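Local structure of arsenate reductase (arsC) (Archaeoglobus fulgidus, 1Y1L) at residues S13-A18 and R108-E113; H95-A100 and E104-R109. The protein probably reduces arsenate to arsenite as part of arsenical detoxification, using the fold of the low molecular weight phosphotyrosine protein phosphatases. All coordinates share one frame; numbering follows the deposited sequence.

Both contacts use helix 106-121, with centres about 8 Å apart, but meet it with different chemistry. Contact 1 is core: all three touching residues are buried, no hydrogen bond or salt bridge crosses it, and helix 12-21 meets helix 106-121 through a methionine, a leucine and a valine. Contact 2 is partly buried (two of six touching residues buried, one exposed), its centre about 13 Å from the chain's centre against about 7 Å. There the loop after strand 91-95 touches the start of the same helix through a proline on an aromatic face and a salt bridge. Val110 joins the two, touching Met15 in contact 1 and Pro99 from contact 2.

Contact 1. Residues S13-A18 and R108-E113; sequences SVMAEA and RRVLAE
No polar bond links Met15 to Leu111 or Val110; the shortest polar bond within the two segments is a helical backbone one, from Ala112 N to Arg108 O at 2.9 Å. The evidence for association is therefore apolar. Met15 and Leu111 have the closest pair of CA atoms, 6.7 Å apart, and the methionine reaches across with its outer half. Its CE methyl lies 3.7 Å from Leu111 CD1, while Met15 SD is 3.8 Å from that same methyl carbon. CE also touches Leu111 CB, so the thioether end bears on both the root and one branch of the leucine. Val110 takes a lesser part, its CG1 being 4.3 Å from Met15 SD.

The torsions account for this reach. With CG anti to the carbonyl carbon (chi1 -71°) and chi2 nearly straight, Met15 leaves its helix directly for the facing one, then bends at chi3 to lay CE beside Leu111. The two side chains cross at about a right angle, with the CD1 branch of Leu111 meeting SD and CE. All three residues are buried, and Met15 is further packed by Val44 and Leu47 of helix 42-49 and by Ile114. The CX5R signature of this family's phosphate-binding loop runs from Cys6, at the end of strand 2-6, to the arginine that opens helix 12-21. Ala16 touches both Phe4 of strand 2-6 and Ile114 and Val118 of helix 106-121, which puts the two helices together against the four-stranded parallel sheet, order 2-1-3-4, of the low molecular weight phosphatase fold.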
loop_
_atom_site.group_PDB
_atom_site.type_symbol
_atom_site.label_atom_id
_atom_site.label_comp_id
_atom_site.label_asym_id
_atom_site.label_seq_id
_atom_site.Cartn_x
_atom_site.Cartn_y
_atom_site.Cartn_z
ATOM N N SER A 13 6.492 20.209 -3.666
ATOM C CA SER A 13 5.077 20.276 -3.377
ATOM C C SER A 13 4.581 21.617 -3.846
ATOM O O SER A 13 3.660 21.723 -4.652
ATOM C CB SER A 13 4.889 20.168 -1.872
ATOM O OG SER A 13 5.855 19.282 -1.322
ATOM N N VAL A 14 5.274 22.638 -3.382
ATOM C CA VAL A 14 4.938 24.004 -3.710
ATOM C C VAL A 14 5.118 24.345 -5.182
ATOM O O VAL A 14 4.397 25.179 -5.705
ATOM C CB VAL A 14 5.778 24.977 -2.880
ATOM C CG1 VAL A 14 5.318 26.400 -3.133
ATOM C CG2 VAL A 14 5.700 24.613 -1.395
ATOM N N MET A 15 6.124 23.770 -5.826
ATOM C CA MET A 15 6.353 24.063 -7.231
ATOM C C MET A 15 5.200 23.560 -8.075
ATOM O O MET A 15 4.620 24.322 -8.851
ATOM C CB MET A 15 7.665 23.443 -7.736
ATOM C CG MET A 15 8.939 24.108 -7.215
ATOM S SD MET A 15 10.463 23.285 -7.772
ATOM C CE MET A 15 11.576 24.655 -7.972
ATOM N N ALA A 16 4.888 22.272 -7.947
ATOM C CA ALA A 16 3.811 21.660 -8.717
ATOM C C ALA A 16 2.498 22.436 -8.587
ATOM O O ALA A 16 1.789 22.635 -9.583
ATOM C CB ALA A 16 3.626 20.224 -8.303
ATOM N N GLU A 17 2.186 22.865 -7.364
ATOM C CA GLU A 17 0.975 23.628 -7.107
ATOM C C GLU A 17 0.907 24.860 -8.001
ATOM O O GLU A 17 0.021 24.979 -8.843
ATOM C CB GLU A 17 0.908 24.035 -5.638
ATOM C CG GLU A 17 -0.187 25.012 -5.316
ATOM C CD GLU A 17 -0.271 25.338 -3.826
ATOM O OE1 GLU A 17 -1.363 25.753 -3.363
ATOM O OE2 GLU A 17 0.751 25.189 -3.109
ATOM N N ALA A 18 1.875 25.758 -7.823
ATOM C CA ALA A 18 1.966 27.011 -8.571
ATOM C C ALA A 18 1.943 26.829 -10.087
ATOM O O ALA A 18 1.318 27.618 -10.800
ATOM C CB ALA A 18 3.206 27.777 -8.148
ATOM N N ARG A 108 16.299 24.101 -10.598
ATOM C CA ARG A 108 15.675 24.428 -11.869
ATOM C C ARG A 108 15.343 23.153 -12.625
ATOM O O ARG A 108 14.289 23.056 -13.253
ATOM C CB ARG A 108 16.590 25.331 -12.705
ATOM C CG ARG A 108 16.580 26.808 -12.277
ATOM C CD ARG A 108 17.295 27.703 -13.293
ATOM N NE ARG A 108 17.014 29.124 -13.091
ATOM C CZ ARG A 108 17.686 29.920 -12.261
ATOM N NH1 ARG A 108 17.353 31.195 -12.155
ATOM N NH2 ARG A 108 18.697 29.452 -11.533
ATOM N N ARG A 109 16.257 22.189 -12.583
ATOM C CA ARG A 109 16.047 20.908 -13.245
ATOM C C ARG A 109 14.801 20.238 -12.646
ATOM O O ARG A 109 13.979 19.666 -13.373
ATOM C CB ARG A 109 17.278 20.018 -13.068
ATOM C CG ARG A 109 17.288 18.757 -13.912
ATOM C CD ARG A 109 17.193 17.524 -13.030
ATOM N NE ARG A 109 18.090 16.475 -13.507
ATOM C CZ ARG A 109 19.226 16.123 -12.906
ATOM N NH1 ARG A 109 19.974 15.161 -13.436
ATOM N NH2 ARG A 109 19.608 16.707 -11.769
ATOM N N VAL A 110 14.682 20.288 -11.321
ATOM C CA VAL A 110 13.534 19.719 -10.621
ATOM C C VAL A 110 12.280 20.467 -11.036
ATOM O O VAL A 110 11.225 19.871 -11.214
ATOM C CB VAL A 110 13.705 19.825 -9.096
ATOM C CG1 VAL A 110 12.399 19.540 -8.384
ATOM C CG2 VAL A 110 14.775 18.863 -8.638
ATOM N N LEU A 111 12.402 21.778 -11.187
ATOM C CA LEU A 111 11.275 22.604 -11.583
ATOM C C LEU A 111 10.747 22.181 -12.942
ATOM O O LEU A 111 9.537 22.096 -13.143
ATOM C CB LEU A 111 11.696 24.072 -11.649
ATOM C CG LEU A 111 10.598 25.042 -12.073
ATOM C CD1 LEU A 111 9.511 25.008 -11.032
ATOM C CD2 LEU A 111 11.141 26.451 -12.211
ATOM N N ALA A 112 11.664 21.963 -13.881
ATOM C CA ALA A 112 11.302 21.579 -15.229
ATOM C C ALA A 112 10.568 20.259 -15.280
ATOM O O ALA A 112 9.573 20.153 -15.991
ATOM C CB ALA A 112 12.516 21.528 -16.112
ATOM N N GLU A 113 11.070 19.244 -14.573
ATOM C CA GLU A 113 10.425 17.930 -14.566
ATOM C C GLU A 113 9.020 18.036 -14.052
ATOM O O GLU A 113 8.104 17.451 -14.610
ATOM C CB GLU A 113 11.185 16.945 -13.701
ATOM C CG GLU A 113 12.371 16.323 -14.391
ATOM C CD GLU A 113 12.784 15.016 -13.746
ATOM O OE1 GLU A 113 11.951 14.078 -13.723
ATOM O OE2 GLU A 113 13.938 14.927 -13.266
#

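Contact 2. Residues H95-A100 and E104-R109; sequences HIENPA and EGTYRR. With CD (cadmium ion), chain H.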
loop_
_atom_site.group_PDB
_atom_site.type_symbol
_atom_site.label_atom_id
_atom_site.label_comp_id
_atom_site.label_asym_id
_atom_site.label_seq_id
_atom_site.Cartn_x
_atom_site.Cartn_y
_atom_site.Cartn_z
ATOM N N HIS A 95 8.051 10.082 -8.939
ATOM C CA HIS A 95 9.388 9.954 -8.384
ATOM C C HIS A 95 10.206 11.146 -8.888
ATOM O O HIS A 95 10.590 11.213 -10.059
ATOM C CB HIS A 95 9.998 8.622 -8.804
ATOM C CG HIS A 95 9.197 7.435 -8.362
ATOM N ND1 HIS A 95 9.084 7.061 -7.039
ATOM C CD2 HIS A 95 8.469 6.537 -9.067
ATOM C CE1 HIS A 95 8.326 5.983 -6.948
ATOM N NE2 HIS A 95 7.940 5.644 -8.166
ATOM N N ILE A 96 10.399 12.121 -8.008
ATOM C CA ILE A 96 11.124 13.334 -8.344
ATOM C C ILE A 96 12.289 13.597 -7.394
ATOM O O ILE A 96 12.134 13.600 -6.166
ATOM C CB ILE A 96 10.176 14.544 -8.330
ATOM C CG1 ILE A 96 9.051 14.330 -9.347
ATOM C CG2 ILE A 96 10.936 15.815 -8.642
ATOM C CD1 ILE A 96 8.006 15.416 -9.358
ATOM N N GLU A 97 13.453 13.830 -7.994
ATOM C CA GLU A 97 14.698 14.112 -7.283
ATOM C C GLU A 97 14.501 15.202 -6.260
ATOM O O GLU A 97 13.946 16.246 -6.565
ATOM C CB GLU A 97 15.761 14.543 -8.294
ATOM C CG GLU A 97 17.060 15.071 -7.707
ATOM C CD GLU A 97 18.105 15.345 -8.774
ATOM O OE1 GLU A 97 19.304 15.156 -8.489
ATOM O OE2 GLU A 97 17.729 15.746 -9.896
ATOM N N ASN A 98 14.963 14.952 -5.048
ATOM C CA ASN A 98 14.839 15.910 -3.964
ATOM C C ASN A 98 15.908 16.987 -4.158
ATOM O O ASN A 98 17.097 16.707 -3.992
ATOM C CB ASN A 98 15.058 15.181 -2.646
ATOM C CG ASN A 98 14.626 15.986 -1.470
ATOM O OD1 ASN A 98 14.265 17.157 -1.595
ATOM N ND2 ASN A 98 14.631 15.360 -0.304
ATOM N N PRO A 99 15.510 18.227 -4.527
ATOM C CA PRO A 99 16.480 19.305 -4.740
ATOM C C PRO A 99 17.122 19.842 -3.470
ATOM O O PRO A 99 18.202 20.425 -3.523
ATOM C CB PRO A 99 15.641 20.375 -5.428
ATOM C CG PRO A 99 14.353 20.243 -4.752
ATOM C CD PRO A 99 14.142 18.735 -4.748
ATOM N N ALA A 100 16.468 19.619 -2.334
ATOM C CA ALA A 100 16.945 20.099 -1.034
ATOM C C ALA A 100 18.436 19.980 -0.775
ATOM O O ALA A 100 18.997 18.878 -0.748
ATOM C CB ALA A 100 16.180 19.429 0.091
ATOM N N GLU A 104 22.100 24.991 -6.215
ATOM C CA GLU A 104 22.570 25.240 -7.582
ATOM C C GLU A 104 21.463 25.259 -8.663
ATOM O O GLU A 104 20.414 25.896 -8.499
ATOM C CB GLU A 104 23.661 24.229 -7.954
ATOM C CG GLU A 104 23.175 22.805 -7.964
ATOM C CD GLU A 104 24.203 21.856 -8.497
ATOM O OE1 GLU A 104 24.795 21.121 -7.676
ATOM O OE2 GLU A 104 24.417 21.840 -9.733
ATOM N N GLY A 105 21.744 24.616 -9.794
ATOM C CA GLY A 105 20.783 24.557 -10.879
ATOM C C GLY A 105 19.873 23.349 -10.765
ATOM O O GLY A 105 18.888 23.255 -11.494
ATOM N N THR A 106 20.224 22.409 -9.885
ATOM C CA THR A 106 19.434 21.196 -9.660
ATOM C C THR A 106 17.978 21.543 -9.396
ATOM O O THR A 106 17.078 20.821 -9.818
ATOM C CB THR A 106 20.008 20.367 -8.486
ATOM O OG1 THR A 106 21.195 19.693 -8.923
ATOM C CG2 THR A 106 19.013 19.332 -7.994
ATOM N N TYR A 107 17.753 22.638 -8.680
ATOM C CA TYR A 107 16.410 23.090 -8.391
ATOM C C TYR A 107 15.654 23.389 -9.682
ATOM O O TYR A 107 14.491 23.032 -9.827
ATOM C CB TYR A 107 16.459 24.339 -7.546
ATOM C CG TYR A 107 16.392 24.065 -6.084
ATOM C CD1 TYR A 107 17.459 23.497 -5.409
ATOM C CD2 TYR A 107 15.267 24.409 -5.360
ATOM C CE1 TYR A 107 17.403 23.283 -4.050
ATOM C CE2 TYR A 107 15.202 24.198 -3.999
ATOM C CZ TYR A 107 16.267 23.638 -3.351
ATOM O OH TYR A 107 16.168 23.439 -2.002
ATOM N N ARG A 108 16.299 24.101 -10.598
ATOM C CA ARG A 108 15.675 24.428 -11.869
ATOM C C ARG A 108 15.343 23.153 -12.625
ATOM O O ARG A 108 14.289 23.056 -13.253
ATOM C CB ARG A 108 16.590 25.331 -12.705
ATOM C CG ARG A 108 16.580 26.808 -12.277
ATOM C CD ARG A 108 17.295 27.703 -13.293
ATOM N NE ARG A 108 17.014 29.124 -13.091
ATOM C CZ ARG A 108 17.686 29.920 -12.261
ATOM N NH1 ARG A 108 17.353 31.195 -12.155
ATOM N NH2 ARG A 108 18.697 29.452 -11.533
ATOM N N ARG A 109 16.257 22.189 -12.583
ATOM C CA ARG A 109 16.047 20.908 -13.245
ATOM C C ARG A 109 14.801 20.238 -12.646
ATOM O O ARG A 109 13.979 19.666 -13.373
ATOM C CB ARG A 109 17.278 20.018 -13.068
ATOM C CG ARG A 109 17.288 18.757 -13.912
ATOM C CD ARG A 109 17.193 17.524 -13.030
ATOM N NE ARG A 109 18.090 16.475 -13.507
ATOM C CZ ARG A 109 19.226 16.123 -12.906
ATOM N NH1 ARG A 109 19.974 15.161 -13.436
ATOM N NH2 ARG A 109 19.608 16.707 -11.769
HETATM CD CD CD H . 7.499 3.486 -7.239
#
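The turn carrying Asn98 and Pro99 lies between strand 91-95 and helix 106-121, probably where many low molecular weight phosphatases and related arsenate reductases carry an Asp-Pro pair; Pro99 meets Tyr107 here. Pro99 CB sits 3.6 Å from the centroid of the Tyr107 ring and 12° off the ring normal, a CH-pi contact over the middle of one face. At the end of the side chain, Tyr107 OH comes 3.6 Å from Ala100 CA, and it hydrogen-bonds Asp41 OD2. Ring face and hydroxyl are thus engaged by different groups, which should limit how the ring can turn.

A second cluster involves Glu97. Glu97 holds CG trans to the main-chain N (chi1 171°) and runs out extended, bringing OE2 to 2.8 Å from Arg109 NH2 in a salt bridge. OE2 stands over one face of the guanidinium, and the carboxylate and guanidinium planes are 59° apart, evidence against a flat, two-pronged pairing. Thr106 CG2 lies 4.2 Å from Glu97 CD and 4.1 Å from Pro99 CA, touching both residues of the loop. Within the turn, a weak hydrogen bond runs from Ala100 N to Asn98 OD1.

At the far end His95 NE2 binds a cadmium ion at 2.4 Å, shared with Asp88 of a third subunit. The loop lies between two helices: Pro99 packs on Arg12 of helix 12-21 and on Val110 of helix 106-121, while Tyr107 packs against Val44 and Leu47 of helix 42-49. Ile96 hydrogen-bonds through its backbone to Cys77, disulfide-linked to Cys82, tying the loop to strand 73-77.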